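Local coordinates for yersinopine dehydrogenase (Yersinia pestis, PDB 6C4M) that catalyses the NADPH-dependent reductive condensation of pyruvate with an aminobutanoate-histidine intermediate, the last step in making the metallophore yersinopine, at the interface of chains A and B. Sequence-based numbering; all coordinates share one arbitrary frame. Chains: chain A/B, Yersinopine dehydrogenase.

The interface of chains A and B. Residues chain A 354-355, 358-359; chain B 351, 354-355, 358-359.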
loop_
_atom_site.group_PDB
_atom_site.type_symbol
_atom_site.label_atom_id
_atom_site.label_comp_id
_atom_site.label_asym_id
_atom_site.label_seq_id
_atom_site.Cartn_x
_atom_site.Cartn_y
_atom_site.Cartn_z
ATOM N N GLN A 354 -13.097 -2.779 -6.228
ATOM C CA GLN A 354 -12.258 -1.686 -5.791
ATOM C C GLN A 354 -11.159 -2.175 -4.865
ATOM O O GLN A 354 -9.987 -1.812 -5.034
ATOM C CB GLN A 354 -13.131 -0.621 -5.122
ATOM C CG GLN A 354 -13.953 0.199 -6.167
ATOM C CD GLN A 354 -14.994 1.081 -5.498
ATOM O OE1 GLN A 354 -14.752 1.624 -4.438
ATOM N NE2 GLN A 354 -16.169 1.171 -6.088
ATOM N N TYR A 355 -11.519 -2.981 -3.864
ATOM C CA TYR A 355 -10.512 -3.537 -2.961
ATOM C C TYR A 355 -9.420 -4.224 -3.773
ATOM O O TYR A 355 -8.226 -3.946 -3.591
ATOM C CB TYR A 355 -11.186 -4.498 -1.961
ATOM C CG TYR A 355 -10.313 -5.107 -0.855
ATOM C CD1 TYR A 355 -9.068 -4.589 -0.538
ATOM C CD2 TYR A 355 -10.763 -6.200 -0.132
ATOM C CE1 TYR A 355 -8.304 -5.144 0.446
ATOM C CE2 TYR A 355 -9.992 -6.780 0.861
ATOM C CZ TYR A 355 -8.764 -6.245 1.150
ATOM O OH TYR A 355 -8.003 -6.777 2.164
ATOM N N PHE A 358 -7.236 -1.575 -5.428
ATOM C CA PHE A 358 -6.366 -0.913 -4.463
ATOM C C PHE A 358 -5.223 -1.829 -4.074
ATOM O O PHE A 358 -4.064 -1.401 -4.007
ATOM C CB PHE A 358 -7.150 -0.443 -3.215
ATOM C CG PHE A 358 -6.296 0.336 -2.262
ATOM C CD1 PHE A 358 -5.500 -0.316 -1.345
ATOM C CD2 PHE A 358 -6.235 1.714 -2.333
ATOM C CE1 PHE A 358 -4.677 0.395 -0.487
ATOM C CE2 PHE A 358 -5.432 2.424 -1.472
ATOM C CZ PHE A 358 -4.645 1.749 -0.547
ATOM N N VAL A 359 -5.513 -3.112 -3.873
ATOM C CA VAL A 359 -4.443 -4.040 -3.519
ATOM C C VAL A 359 -3.452 -4.131 -4.669
ATOM O O VAL A 359 -2.226 -4.061 -4.472
ATOM C CB VAL A 359 -5.013 -5.421 -3.124
ATOM C CG1 VAL A 359 -3.892 -6.414 -2.903
ATOM C CG2 VAL A 359 -5.810 -5.331 -1.834
ATOM N N LEU B 351 -16.205 -7.652 4.155
ATOM C CA LEU B 351 -15.300 -7.321 3.064
ATOM C C LEU B 351 -14.926 -5.850 3.114
ATOM O O LEU B 351 -13.781 -5.476 2.828
ATOM C CB LEU B 351 -15.933 -7.684 1.717
ATOM C CG LEU B 351 -14.995 -7.566 0.520
ATOM C CD1 LEU B 351 -13.724 -8.398 0.715
ATOM C CD2 LEU B 351 -15.711 -8.017 -0.714
ATOM N N GLN B 354 -12.497 -5.266 5.841
ATOM C CA GLN B 354 -11.172 -5.679 5.437
ATOM C C GLN B 354 -10.526 -4.642 4.538
ATOM O O GLN B 354 -9.362 -4.270 4.742
ATOM C CB GLN B 354 -11.261 -7.046 4.754
ATOM C CG GLN B 354 -11.494 -8.198 5.784
ATOM C CD GLN B 354 -11.824 -9.512 5.094
ATOM O OE1 GLN B 354 -11.286 -9.809 4.045
ATOM N NE2 GLN B 354 -12.752 -10.262 5.652
ATOM N N TYR B 355 -11.255 -4.178 3.520
ATOM C CA TYR B 355 -10.722 -3.138 2.641
ATOM C C TYR B 355 -10.242 -1.957 3.477
ATOM O O TYR B 355 -9.099 -1.500 3.330
ATOM C CB TYR B 355 -11.796 -2.726 1.614
ATOM C CG TYR B 355 -11.399 -1.718 0.528
ATOM C CD1 TYR B 355 -10.074 -1.428 0.250
ATOM C CD2 TYR B 355 -12.374 -1.072 -0.218
ATOM C CE1 TYR B 355 -9.737 -0.527 -0.719
ATOM C CE2 TYR B 355 -12.046 -0.147 -1.194
ATOM C CZ TYR B 355 -10.725 0.119 -1.444
ATOM O OH TYR B 355 -10.378 0.999 -2.442
ATOM N N PHE B 358 -6.982 -2.894 5.214
ATOM C CA PHE B 358 -5.864 -2.931 4.279
ATOM C C PHE B 358 -5.440 -1.523 3.913
ATOM O O PHE B 358 -4.243 -1.211 3.882
ATOM C CB PHE B 358 -6.203 -3.755 3.014
ATOM C CG PHE B 358 -5.031 -3.897 2.091
ATOM C CD1 PHE B 358 -4.726 -2.899 1.191
ATOM C CD2 PHE B 358 -4.194 -4.993 2.175
ATOM C CE1 PHE B 358 -3.621 -3.003 0.361
ATOM C CE2 PHE B 358 -3.107 -5.108 1.343
ATOM C CZ PHE B 358 -2.823 -4.096 0.435
ATOM N N VAL B 359 -6.406 -0.635 3.693
ATOM C CA VAL B 359 -6.049 0.742 3.361
ATOM C C VAL B 359 -5.321 1.374 4.536
ATOM O O VAL B 359 -4.271 2.018 4.374
ATOM C CB VAL B 359 -7.297 1.552 2.938
ATOM C CG1 VAL B 359 -6.939 3.009 2.740
ATOM C CG2 VAL B 359 -7.863 1.033 1.627
HETATM O O HOH W 1 -12.626 2.365 -3.466
HETATM O O HOH W 2 -9.093 -9.192 3.138
#
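The phenol hydroxyl of A:Tyr355 reaches chain B through water 2, which lies 2.8 Å from A:Tyr355 OH, in the plane of the ring, and 2.5 Å from the side-chain amide oxygen B:Gln354 OE1. Water 1 makes the twin bridge from B:Tyr355 OH to A:Gln354 OE1, related to the first by the two-fold axis of this homodimer. Each glutamine chain runs extended beyond CG and brings OE1 to the water held by the other subunit's tyrosine hydroxyl. Between the bridges, helix 350-364 of one subunit packs on its copy in the other. The two tyrosine side chains slide past each other in opposite directions, with their ring planes offset and tilted about 25° apart, A:Tyr355 CD1 lying 3.4 Å from B:Tyr355 CD1. With CG anti to the backbone N (chi1 -175°), each ring reaches over the partner helix, and its face takes a CH-pi contact from the opposite CA: B:Tyr355 CA sits 3.7 Å from the centroid of the A:Tyr355 ring. The far end of that ring is wedged against B:Phe358, whose side chain crosses it at about a right angle; A:Tyr355 CE1 and B:Phe358 CB are 3.6 Å apart. B:Leu351 CD1 touches the opposite side of the ring at its in-plane edge, near CD2. Next along the helices the phenylalanines meet edge to edge with their planes almost at right angles, A:Phe358 CE1 and B:Phe358 CE1 being 3.7 Å apart. The valines cap these rings: B:Val359 turns CG2 anti to its own carbonyl carbon and lays that methyl over the centre of the A:Phe358 face, 3.9 Å from the centroid.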